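PDB 7LHV: sulfate transporter 4.1, chloroplastic from Arabidopsis thaliana, which cotransports sulfate and protons across a membrane as a member of the SLC26A/SulP family and may play a role in regulating sulfate assimilation. Local coordinates for residues 551-556 with 591-596. Numbering follows the deposited sequence.
Sequences EYEVAV and KELYQE
E553 and E596 mark the closest approach of the two helical segments 551-556 and 591-596, with their CA atoms 8.1 Å apart, and at this separation the helices meet through side chains. E553 is the sole contributor from its segment, and it meets E596 and, more lightly, L593; together the segments bury just 112 Å². With CG set beside the backbone N (chi1 -41°) and the chain extended beyond it, E553 sends its carboxylate straight across to the other helix. E596 is likewise extended but crosses it at about a right angle, and OE2 of E553 also comes close to the CB of E596. The nearest oxygens, OE2 of E553 and OE1 of E596, are 2.8 Å apart, and OE1 of E553 lies 3.1 Å from the same E596 oxygen; the two carboxylate planes are inclined at 55°. OE2 of E596 makes a salt bridge with R550, one turn before E553 on the same helix, which probably offsets its charge. CD1 of L593 stands 3.7 Å from OE2 of E553, a light contact. Replacing E553 by an alanine would probably open a gap between the helices, since the glutamate carboxylate makes all the contact from this segment with E596 and L593. Both segments belong to the STAS domain, where helices 542-560 and 584-599 form successive beta-alpha-beta crossovers linking the parallel strands 527-533, 569-575 and 603-606. Y552 packs on V529 and V531 of strand 527-533, L593 reaches L549 of the neighbouring helix, and E596 touches A357 of the second subunit.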
ATOM      1  N   GLU A 551     -22.026  16.884  -1.481  1.00 68.00           N
ATOM      2  CA  GLU A 551     -23.164  16.633  -2.364  1.00 68.00           C
ATOM      3  C   GLU A 551     -24.388  17.430  -1.932  1.00 68.00           C
ATOM      4  O   GLU A 551     -25.198  17.844  -2.769  1.00 68.00           O
ATOM      5  CB  GLU A 551     -23.493  15.141  -2.417  1.00 68.00           C
ATOM      6  CG  GLU A 551     -22.439  14.290  -3.094  1.00 68.00           C
ATOM      7  CD  GLU A 551     -22.805  12.820  -3.111  1.00 68.00           C
ATOM      8  OE1 GLU A 551     -23.822  12.454  -2.483  1.00 68.00           O
ATOM      9  OE2 GLU A 551     -22.081  12.032  -3.752  1.00 68.00           O
ATOM     10  N   TYR A 552     -24.539  17.668  -0.629  1.00 69.82           N
ATOM     11  CA  TYR A 552     -25.665  18.465  -0.149  1.00 69.82           C
ATOM     12  C   TYR A 552     -25.515  19.933  -0.534  1.00 69.82           C
ATOM     13  O   TYR A 552     -26.504  20.593  -0.875  1.00 69.82           O
ATOM     14  CB  TYR A 552     -25.807  18.288   1.361  1.00 69.82           C
ATOM     15  CG  TYR A 552     -25.933  16.832   1.736  1.00 69.82           C
ATOM     16  CD1 TYR A 552     -27.108  16.135   1.490  1.00 69.82           C
ATOM     17  CD2 TYR A 552     -24.868  16.141   2.292  1.00 69.82           C
ATOM     18  CE1 TYR A 552     -27.224  14.799   1.810  1.00 69.82           C
ATOM     19  CE2 TYR A 552     -24.976  14.805   2.616  1.00 69.82           C
ATOM     20  CZ  TYR A 552     -26.156  14.139   2.372  1.00 69.82           C
ATOM     21  OH  TYR A 552     -26.271  12.808   2.693  1.00 69.82           O
ATOM     22  N   GLU A 553     -24.287  20.458  -0.510  1.00 72.04           N
ATOM     23  CA  GLU A 553     -24.065  21.807  -1.021  1.00 72.04           C
ATOM     24  C   GLU A 553     -24.382  21.884  -2.505  1.00 72.04           C
ATOM     25  O   GLU A 553     -24.947  22.875  -2.978  1.00 72.04           O
ATOM     26  CB  GLU A 553     -22.623  22.242  -0.784  1.00 72.04           C
ATOM     27  CG  GLU A 553     -22.059  21.849   0.546  1.00 72.04           C
ATOM     28  CD  GLU A 553     -20.586  22.148   0.638  1.00 72.04           C
ATOM     29  OE1 GLU A 553     -19.913  22.142  -0.413  1.00 72.04           O
ATOM     30  OE2 GLU A 553     -20.099  22.374   1.760  1.00 72.04           O
ATOM     31  N   VAL A 554     -23.996  20.857  -3.263  1.00 77.35           N
ATOM     32  CA  VAL A 554     -24.293  20.839  -4.693  1.00 77.35           C
ATOM     33  C   VAL A 554     -25.799  20.813  -4.924  1.00 77.35           C
ATOM     34  O   VAL A 554     -26.319  21.483  -5.825  1.00 77.35           O
ATOM     35  CB  VAL A 554     -23.590  19.654  -5.378  1.00 77.35           C
ATOM     36  CG1 VAL A 554     -23.806  19.712  -6.876  1.00 77.35           C
ATOM     37  CG2 VAL A 554     -22.104  19.682  -5.074  1.00 77.35           C
ATOM     38  N   ALA A 555     -26.524  20.039  -4.115  1.00 84.96           N
ATOM     39  CA  ALA A 555     -27.980  20.016  -4.218  1.00 84.96           C
ATOM     40  C   ALA A 555     -28.577  21.382  -3.900  1.00 84.96           C
ATOM     41  O   ALA A 555     -29.518  21.827  -4.566  1.00 84.96           O
ATOM     42  CB  ALA A 555     -28.557  18.950  -3.289  1.00 84.96           C
ATOM     43  N   VAL A 556     -28.043  22.062  -2.881  1.00 87.62           N
ATOM     44  CA  VAL A 556     -28.527  23.400  -2.542  1.00 87.62           C
ATOM     45  C   VAL A 556     -28.257  24.375  -3.683  1.00 87.62           C
ATOM     46  O   VAL A 556     -29.098  25.222  -4.007  1.00 87.62           O
ATOM     47  CB  VAL A 556     -27.896  23.877  -1.222  1.00 87.62           C
ATOM     48  CG1 VAL A 556     -28.157  25.358  -1.007  1.00 87.62           C
ATOM     49  CG2 VAL A 556     -28.441  23.072  -0.059  1.00 87.62           C
ATOM     50  N   LYS A 591     -14.237  21.264  10.049  1.00 66.95           N
ATOM     51  CA  LYS A 591     -14.284  22.721  10.123  1.00 66.95           C
ATOM     52  C   LYS A 591     -14.503  23.340   8.746  1.00 66.95           C
ATOM     53  O   LYS A 591     -15.272  24.300   8.602  1.00 66.95           O
ATOM     54  CB  LYS A 591     -13.002  23.257  10.759  1.00 66.95           C
ATOM     55  CG  LYS A 591     -12.909  22.998  12.252  1.00 66.95           C
ATOM     56  CD  LYS A 591     -11.821  23.834  12.900  1.00 66.95           C
ATOM     57  CE  LYS A 591     -10.441  23.271  12.617  1.00 66.95           C
ATOM     58  NZ  LYS A 591      -9.411  23.882  13.500  1.00 66.95           N
ATOM     59  N   GLU A 592     -13.837  22.801   7.720  1.00 67.84           N
ATOM     60  CA  GLU A 592     -14.031  23.323   6.369  1.00 67.84           C
ATOM     61  C   GLU A 592     -15.472  23.140   5.901  1.00 67.84           C
ATOM     62  O   GLU A 592     -16.064  24.059   5.320  1.00 67.84           O
ATOM     63  CB  GLU A 592     -13.063  22.651   5.398  1.00 67.84           C
ATOM     64  CG  GLU A 592     -11.610  23.013   5.628  1.00 67.84           C
ATOM     65  CD  GLU A 592     -10.672  22.279   4.691  1.00 67.84           C
ATOM     66  OE1 GLU A 592     -11.167  21.576   3.785  1.00 67.84           O
ATOM     67  OE2 GLU A 592      -9.441  22.406   4.859  1.00 67.84           O
ATOM     68  N   LEU A 593     -16.052  21.962   6.138  1.00 66.30           N
ATOM     69  CA  LEU A 593     -17.444  21.733   5.755  1.00 66.30           C
ATOM     70  C   LEU A 593     -18.398  22.601   6.559  1.00 66.30           C
ATOM     71  O   LEU A 593     -19.417  23.053   6.030  1.00 66.30           O
ATOM     72  CB  LEU A 593     -17.816  20.255   5.889  1.00 66.30           C
ATOM     73  CG  LEU A 593     -17.472  19.290   4.750  1.00 66.30           C
ATOM     74  CD1 LEU A 593     -18.247  19.690   3.511  1.00 66.30           C
ATOM     75  CD2 LEU A 593     -15.997  19.244   4.426  1.00 66.30           C
ATOM     76  N   TYR A 594     -18.099  22.852   7.835  1.00 67.97           N
ATOM     77  CA  TYR A 594     -18.949  23.757   8.600  1.00 67.97           C
ATOM     78  C   TYR A 594     -18.914  25.165   8.020  1.00 67.97           C
ATOM     79  O   TYR A 594     -19.952  25.831   7.914  1.00 67.97           O
ATOM     80  CB  TYR A 594     -18.526  23.786  10.064  1.00 67.97           C
ATOM     81  CG  TYR A 594     -19.179  24.912  10.820  1.00 67.97           C
ATOM     82  CD1 TYR A 594     -20.538  24.893  11.088  1.00 67.97           C
ATOM     83  CD2 TYR A 594     -18.445  26.010  11.242  1.00 67.97           C
ATOM     84  CE1 TYR A 594     -21.143  25.925  11.769  1.00 67.97           C
ATOM     85  CE2 TYR A 594     -19.043  27.047  11.924  1.00 67.97           C
ATOM     86  CZ  TYR A 594     -20.392  27.000  12.185  1.00 67.97           C
ATOM     87  OH  TYR A 594     -20.992  28.032  12.867  1.00 67.97           O
ATOM     88  N   GLN A 595     -17.724  25.642   7.645  1.00 71.75           N
ATOM     89  CA  GLN A 595     -17.627  26.965   7.040  1.00 71.75           C
ATOM     90  C   GLN A 595     -18.374  27.019   5.713  1.00 71.75           C
ATOM     91  O   GLN A 595     -19.090  27.988   5.431  1.00 71.75           O
ATOM     92  CB  GLN A 595     -16.161  27.351   6.855  1.00 71.75           C
ATOM     93  CG  GLN A 595     -15.436  27.639   8.159  1.00 71.75           C
ATOM     94  CD  GLN A 595     -13.950  27.845   7.969  1.00 71.75           C
ATOM     95  OE1 GLN A 595     -13.373  27.407   6.976  1.00 71.75           O
ATOM     96  NE2 GLN A 595     -13.320  28.515   8.926  1.00 71.75           N
ATOM     97  N   GLU A 596     -18.231  25.979   4.888  1.00 68.78           N
ATOM     98  CA  GLU A 596     -18.947  25.951   3.616  1.00 68.78           C
ATOM     99  C   GLU A 596     -20.457  25.869   3.821  1.00 68.78           C
ATOM    100  O   GLU A 596     -21.221  26.383   2.997  1.00 68.78           O
ATOM    101  CB  GLU A 596     -18.464  24.782   2.759  1.00 68.78           C
ATOM    102  CG  GLU A 596     -17.020  24.891   2.306  1.00 68.78           C
ATOM    103  CD  GLU A 596     -16.549  23.653   1.569  1.00 68.78           C
ATOM    104  OE1 GLU A 596     -17.384  22.770   1.292  1.00 68.78           O
ATOM    105  OE2 GLU A 596     -15.340  23.562   1.265  1.00 68.78           O
TER